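Local atomic coordinates of malonyl CoA-acyl carrier protein transacylase (Burkholderia pseudomallei 1710b, PDB entry 3EZO), a protein that probably transfers the malonyl group of malonyl-CoA to holo-acyl carrier protein, releasing CoA and yielding malonyl-ACP. Residues E41-D44 with Q48-G51; G24-F29 with L73-A78; A164-F167 with V173-A176. One frame throughout, in Å; residues are numbered along the deposited sequence.

Contact 1: E41-D44 with Q48-G51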
# COMPACT_ATOMS: atom_id res chain seq x y z
N GLU A 41 5.09 -6.75 -19.86
CA GLU A 41 5.90 -5.55 -19.61
C GLU A 41 6.67 -5.70 -18.29
O GLU A 41 7.87 -5.40 -18.21
CB GLU A 41 5.00 -4.30 -19.60
CG GLU A 41 5.76 -3.03 -19.23
CD GLU A 41 4.93 -1.71 -19.37
OE1 GLU A 41 3.67 -1.72 -19.53
OE2 GLU A 41 5.62 -0.65 -19.31
N ALA A 42 5.98 -6.16 -17.26
CA ALA A 42 6.61 -6.40 -15.96
C ALA A 42 7.78 -7.41 -16.05
O ALA A 42 8.88 -7.17 -15.50
CB ALA A 42 5.56 -6.84 -14.92
N SER A 43 7.57 -8.51 -16.78
CA SER A 43 8.64 -9.56 -16.97
C SER A 43 9.82 -8.98 -17.72
O SER A 43 11.01 -9.20 -17.39
CB SER A 43 8.08 -10.79 -17.72
OG SER A 43 6.95 -11.34 -17.03
N ASP A 44 9.51 -8.21 -18.75
CA ASP A 44 10.59 -7.56 -19.48
C ASP A 44 11.37 -6.61 -18.56
O ASP A 44 12.60 -6.60 -18.61
CB ASP A 44 10.06 -6.85 -20.72
CG ASP A 44 11.13 -5.99 -21.39
OD1 ASP A 44 12.25 -6.49 -21.65
OD2 ASP A 44 10.87 -4.79 -21.66
N GLN A 48 12.21 -11.69 -14.88
CA GLN A 48 11.61 -13.00 -14.66
C GLN A 48 10.15 -13.03 -15.08
O GLN A 48 9.49 -12.01 -15.18
CB GLN A 48 11.76 -13.44 -13.19
CG GLN A 48 10.74 -12.86 -12.27
CD GLN A 48 10.83 -13.42 -10.85
OE1 GLN A 48 11.15 -12.69 -9.90
NE2 GLN A 48 10.52 -14.72 -10.70
N ASP A 49 9.62 -14.24 -15.27
CA ASP A 49 8.21 -14.42 -15.63
C ASP A 49 7.23 -14.09 -14.50
O ASP A 49 6.86 -14.94 -13.66
CB ASP A 49 7.99 -15.83 -16.15
CG ASP A 49 6.67 -16.00 -16.88
OD1 ASP A 49 5.70 -15.26 -16.60
OD2 ASP A 49 6.62 -16.90 -17.75
N ILE A 50 6.75 -12.84 -14.51
CA ILE A 50 5.87 -12.37 -13.42
C ILE A 50 4.50 -13.01 -13.47
O ILE A 50 3.89 -13.38 -12.43
CB ILE A 50 5.74 -10.83 -13.43
CG1 ILE A 50 7.13 -10.19 -13.21
CG2 ILE A 50 4.76 -10.38 -12.34
CD1 ILE A 50 7.73 -10.58 -11.81
N GLY A 51 3.99 -13.17 -14.69
CA GLY A 51 2.79 -13.99 -14.86
C GLY A 51 2.83 -15.37 -14.19
O GLY A 51 1.87 -15.76 -13.50
O HOH W 1 4.69 -12.96 -17.64
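Both side-chain atoms of Ser43 meet segment 48-51, the approach to helix 50-56 and its first turn. Its CB lies 3.2 Å from the carbonyl oxygen Gln48 O, and its CA approaches the same oxygen in a CA-H...O contact. One bond further out, OG is placed beside the backbone N of its own residue and anti to the carbonyl carbon (chi1 -57°). From there it receives the amide proton of Ile50 in a bond of 2.9 Å between Ile50 N and Ser43 OG, with 160° at the hydrogen. The same hydroxyl is also hydrogen-bonded to Leu39 O, one turn back in helix 33-46, a bond that ties the group to its own helix.

Segment 48-51 is where the chain, having left helix 33-46, enters helix 50-56 with Asp49 as N-cap. The carboxylate of Asp49 caps Lys52 N through OD1, so the first turn of the new helix is served from two sources: a side chain of its own and a serine of the helix before. An ordered water joins the two. It donates to Ser43 OG at 2.8 Å and to Asp49 OD1 at 2.7 Å, and it accepts from Gly51 N at 3.0 Å. Beside this polar cluster the packing is apolar and buried: Ala42 CB faces Ile50 CG1 at 4.1 Å, while Leu117 of helix 113-128 also touches Ala42.

Contact 2: G24-F29 with L73-A78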
# COMPACT_ATOMS: atom_id res chain seq x y z
N GLY A 24 -2.28 -17.35 -7.92
CA GLY A 24 -3.45 -17.49 -8.76
C GLY A 24 -4.33 -16.27 -8.84
O GLY A 24 -5.38 -16.31 -9.50
N MET A 25 -3.93 -15.17 -8.20
CA MET A 25 -4.84 -14.02 -8.08
C MET A 25 -5.26 -13.34 -9.39
O MET A 25 -6.28 -12.66 -9.40
CB MET A 25 -4.28 -12.94 -7.15
CG MET A 25 -3.01 -12.34 -7.58
SD MET A 25 -2.39 -11.19 -6.34
CE MET A 25 -0.78 -10.88 -7.01
N LEU A 26 -4.48 -13.47 -10.46
CA LEU A 26 -4.88 -12.94 -11.77
C LEU A 26 -5.43 -13.99 -12.75
O LEU A 26 -5.56 -13.71 -13.95
CB LEU A 26 -3.70 -12.23 -12.41
CG LEU A 26 -3.27 -10.95 -11.68
CD1 LEU A 26 -2.05 -10.42 -12.37
CD2 LEU A 26 -4.39 -9.93 -11.66
N ASN A 27 -5.74 -15.19 -12.26
CA ASN A 27 -6.16 -16.26 -13.18
C ASN A 27 -7.38 -15.88 -13.97
O ASN A 27 -7.47 -16.15 -15.14
CB ASN A 27 -6.41 -17.59 -12.43
CG ASN A 27 -5.15 -18.25 -11.97
OD1 ASN A 27 -4.03 -17.84 -12.29
ND2 ASN A 27 -5.31 -19.30 -11.17
N ALA A 28 -8.32 -15.21 -13.32
CA ALA A 28 -9.58 -14.88 -13.91
C ALA A 28 -9.41 -13.85 -15.05
O ALA A 28 -10.28 -13.73 -15.90
CB ALA A 28 -10.53 -14.38 -12.84
N PHE A 29 -8.27 -13.15 -15.06
CA PHE A 29 -7.95 -12.18 -16.11
C PHE A 29 -7.01 -12.77 -17.19
O PHE A 29 -6.47 -12.02 -18.01
CB PHE A 29 -7.24 -10.99 -15.47
CG PHE A 29 -8.14 -9.90 -15.01
CD1 PHE A 29 -9.15 -9.41 -15.82
CD2 PHE A 29 -7.91 -9.28 -13.79
CE1 PHE A 29 -9.92 -8.35 -15.41
CE2 PHE A 29 -8.68 -8.24 -13.38
CZ PHE A 29 -9.70 -7.77 -14.19
N LEU A 73 2.19 -4.00 -7.45
CA LEU A 73 2.13 -2.89 -8.38
C LEU A 73 1.59 -3.40 -9.73
O LEU A 73 0.67 -2.83 -10.29
CB LEU A 73 3.54 -2.31 -8.57
CG LEU A 73 3.71 -1.22 -9.61
CD1 LEU A 73 3.50 0.17 -9.02
CD2 LEU A 73 5.10 -1.31 -10.23
N THR A 74 2.17 -4.50 -10.21
CA THR A 74 1.76 -5.10 -11.49
C THR A 74 0.29 -5.54 -11.48
O THR A 74 -0.47 -5.21 -12.38
CB THR A 74 2.63 -6.29 -11.81
OG1 THR A 74 3.98 -5.85 -11.90
CG2 THR A 74 2.20 -6.97 -13.14
N ALA A 75 -0.10 -6.27 -10.44
CA ALA A 75 -1.43 -6.88 -10.39
C ALA A 75 -2.51 -5.83 -10.30
O ALA A 75 -3.53 -5.90 -11.03
CB ALA A 75 -1.52 -7.88 -9.19
N ALA A 76 -2.30 -4.86 -9.42
CA ALA A 76 -3.23 -3.75 -9.27
C ALA A 76 -3.24 -2.87 -10.49
O ALA A 76 -4.32 -2.48 -10.95
CB ALA A 76 -2.99 -2.97 -7.99
N TYR A 77 -2.08 -2.59 -11.07
CA TYR A 77 -2.06 -1.79 -12.30
C TYR A 77 -2.70 -2.53 -13.50
O TYR A 77 -3.41 -1.93 -14.28
CB TYR A 77 -0.66 -1.28 -12.66
CG TYR A 77 -0.71 -0.19 -13.70
CD1 TYR A 77 -1.53 0.92 -13.56
CD2 TYR A 77 0.04 -0.28 -14.86
CE1 TYR A 77 -1.57 1.94 -14.56
CE2 TYR A 77 -0.00 0.69 -15.83
CZ TYR A 77 -0.81 1.79 -15.69
OH TYR A 77 -0.78 2.73 -16.70
N ALA A 78 -2.47 -3.82 -13.60
CA ALA A 78 -3.14 -4.66 -14.58
C ALA A 78 -4.61 -4.44 -14.50
O ALA A 78 -5.30 -4.34 -15.52
CB ALA A 78 -2.80 -6.17 -14.35
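The loop that leads from strand 11-15 to helix 33-46 makes a type I beta turn, Gly24 to Asn27, and the two central residues of that turn, Met25 and Leu26, reach across to Ala75 on helix 65-85. Asn27 N bonds back to Gly24 O at 3.0 Å and closes the turn; Gly24, with a positive phi of 90°, has a backbone shape that calls for glycine. The 3-10 segment 27-29 begins on Asn27, the last residue of the turn.

No hydrogen bond joins the two segments; apolar side chains make the contact, a small instance of how a loop can be seated on a helix through one alanine. Met25 starts with CG between its backbone N and carbonyl carbon (chi1 62°), then runs extended through SD, and its terminal methyl CE comes to 3.8 Å from Ala75 CB. Both branches of Leu26 come up to the same residue: CD1 lies 4.1 Å from Ala75 CB and equally near Ala75 CA, and CD2 lies 4.2 Å from Ala75 O. The small methyl of Ala75 thus has a different end group from each of two consecutive residues against it. The nearest pair of CA atoms, Leu26 CA and Ala75 CA, is 7.1 Å apart.

Pro283, from a loop, touches both Met25 and Ala75, Leu39 of helix 33-46 packs on Leu26 and Thr74, and helices 99-107 and 113-128 meet Leu73 of helix 65-85.

Contact 3: A164-F167 with V173-A176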
# COMPACT_ATOMS: atom_id res chain seq x y z
N ALA A 164 3.21 3.93 16.36
CA ALA A 164 2.00 3.58 15.63
C ALA A 164 2.19 4.03 14.17
O ALA A 164 2.39 5.21 13.90
CB ALA A 164 0.78 4.19 16.26
N VAL A 165 2.25 3.08 13.24
CA VAL A 165 2.76 3.36 11.89
C VAL A 165 1.79 3.13 10.72
O VAL A 165 2.09 3.56 9.63
CB VAL A 165 4.11 2.62 11.61
CG1 VAL A 165 5.15 2.91 12.73
CG2 VAL A 165 3.93 1.07 11.42
N ASN A 166 0.69 2.40 10.94
CA ASN A 166 -0.42 2.28 9.95
C ASN A 166 -1.74 2.52 10.66
O ASN A 166 -2.16 1.69 11.49
CB ASN A 166 -0.53 0.89 9.35
CG ASN A 166 0.59 0.53 8.37
OD1 ASN A 166 1.58 1.26 8.16
ND2 ASN A 166 0.44 -0.62 7.77
N PHE A 167 -2.40 3.60 10.30
CA PHE A 167 -3.75 3.86 10.73
C PHE A 167 -4.74 3.43 9.63
O PHE A 167 -5.02 4.19 8.71
CB PHE A 167 -3.88 5.36 11.08
CG PHE A 167 -2.91 5.80 12.14
CD1 PHE A 167 -3.13 5.48 13.46
CD2 PHE A 167 -1.76 6.50 11.81
CE1 PHE A 167 -2.21 5.89 14.44
CE2 PHE A 167 -0.86 6.91 12.79
CZ PHE A 167 -1.09 6.60 14.08
N VAL A 173 -4.89 -0.65 14.06
CA VAL A 173 -3.62 0.08 14.01
C VAL A 173 -2.48 -0.90 14.01
O VAL A 173 -2.45 -1.85 14.78
CB VAL A 173 -3.50 1.10 15.17
CG1 VAL A 173 -2.19 1.88 15.08
CG2 VAL A 173 -4.72 2.03 15.21
N VAL A 174 -1.53 -0.68 13.10
CA VAL A 174 -0.31 -1.43 13.10
C VAL A 174 0.80 -0.59 13.71
O VAL A 174 0.97 0.58 13.37
CB VAL A 174 0.07 -1.89 11.66
CG1 VAL A 174 1.45 -2.57 11.58
CG2 VAL A 174 -1.09 -2.82 11.02
N ILE A 175 1.60 -1.21 14.57
CA ILE A 175 2.77 -0.55 15.18
C ILE A 175 4.04 -1.22 14.68
O ILE A 175 4.00 -2.33 14.15
CB ILE A 175 2.69 -0.64 16.74
CG1 ILE A 175 2.83 -2.09 17.24
CG2 ILE A 175 1.33 -0.05 17.20
CD1 ILE A 175 3.00 -2.25 18.83
N ALA A 176 5.16 -0.54 14.86
CA ALA A 176 6.44 -0.97 14.34
C ALA A 176 7.56 -0.35 15.16
O ALA A 176 7.42 0.75 15.68
CB ALA A 176 6.59 -0.59 12.86
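Two consecutive residues, Val165 and Asn166, stand opposite the single residue Val174: a classic beta bulge in the antiparallel hairpin of strands 162-169 and 172-176. The hairpin belongs to the smaller, four-stranded sheet, with Val173 and Ile175 bonded onward to strand 136-142. Strand 162-169 is outermost in that sheet, but the loop residue Val261 makes backbone bonds to its Val165 and Phe167.

Hydrogen bonding shows how a bulge takes up the additional residue. Val174 O accepts two amides: Val165 N at 2.8 Å, lying in the carbonyl plane, and Asn166 N at 3.0 Å, tilted 20° from it. In return Val174 N donates to Asn166 O at 2.9 Å, with 163° at the hydrogen. The same Asn166 O also receives a CA-H...O contact from Val173 CA. Ala164 with Ile175, and Phe167 with Val173, are the non-hydrogen-bonded pairs on either side; Asn166 with Val174 is the hydrogen-bonded one.

Carbon-to-carbon packing occurs on both faces. On that of Ala164, Phe167, Val173 and Ile175, the CG1 methyl of Val173 stands anti to its own N (chi1 -178°), a position that brings it to 3.9 Å from Ala164 CB and 4.1 Å from Phe167 CD1, meeting the ring obliquely. On the other, Asn166 and Val174 run alongside each other, their CB atoms 3.7 Å apart.

Proximity to the predicted catalytic residues gives the bulge its setting. Val165 and Asn166 both touch His207, a predicted active-site residue, and the side chain of Asn166 lies about 6 Å from that of Ser98, the other; the hairpin therefore probably lines one side of the active site. At the first bulge position, Val165 directs CG2 at Ala176, the last residue of strand 172-176, and stops 3.5 Å from Ala176 CB, closer than two methyl carbons normally settle.

Contacts 1 and 2 lie on the same side of the chain's centre, their own centres 12 Å apart, and they touch where Ala42 CB of helix 33-46 meets Thr74 OG1 of helix 65-85 at 3.6 Å. Along the chain, contact 2 spans contact 1: both segments of contact 1 fall between 24-29 and 73-78. Contact 3 comes later in sequence and across the molecule, its centre 32 Å from that of contact 1 and 27 Å from that of contact 2. The first two thus pack the helical region, away from the predicted catalytic residues, while the third, in the four-stranded antiparallel sheet, adjoins them.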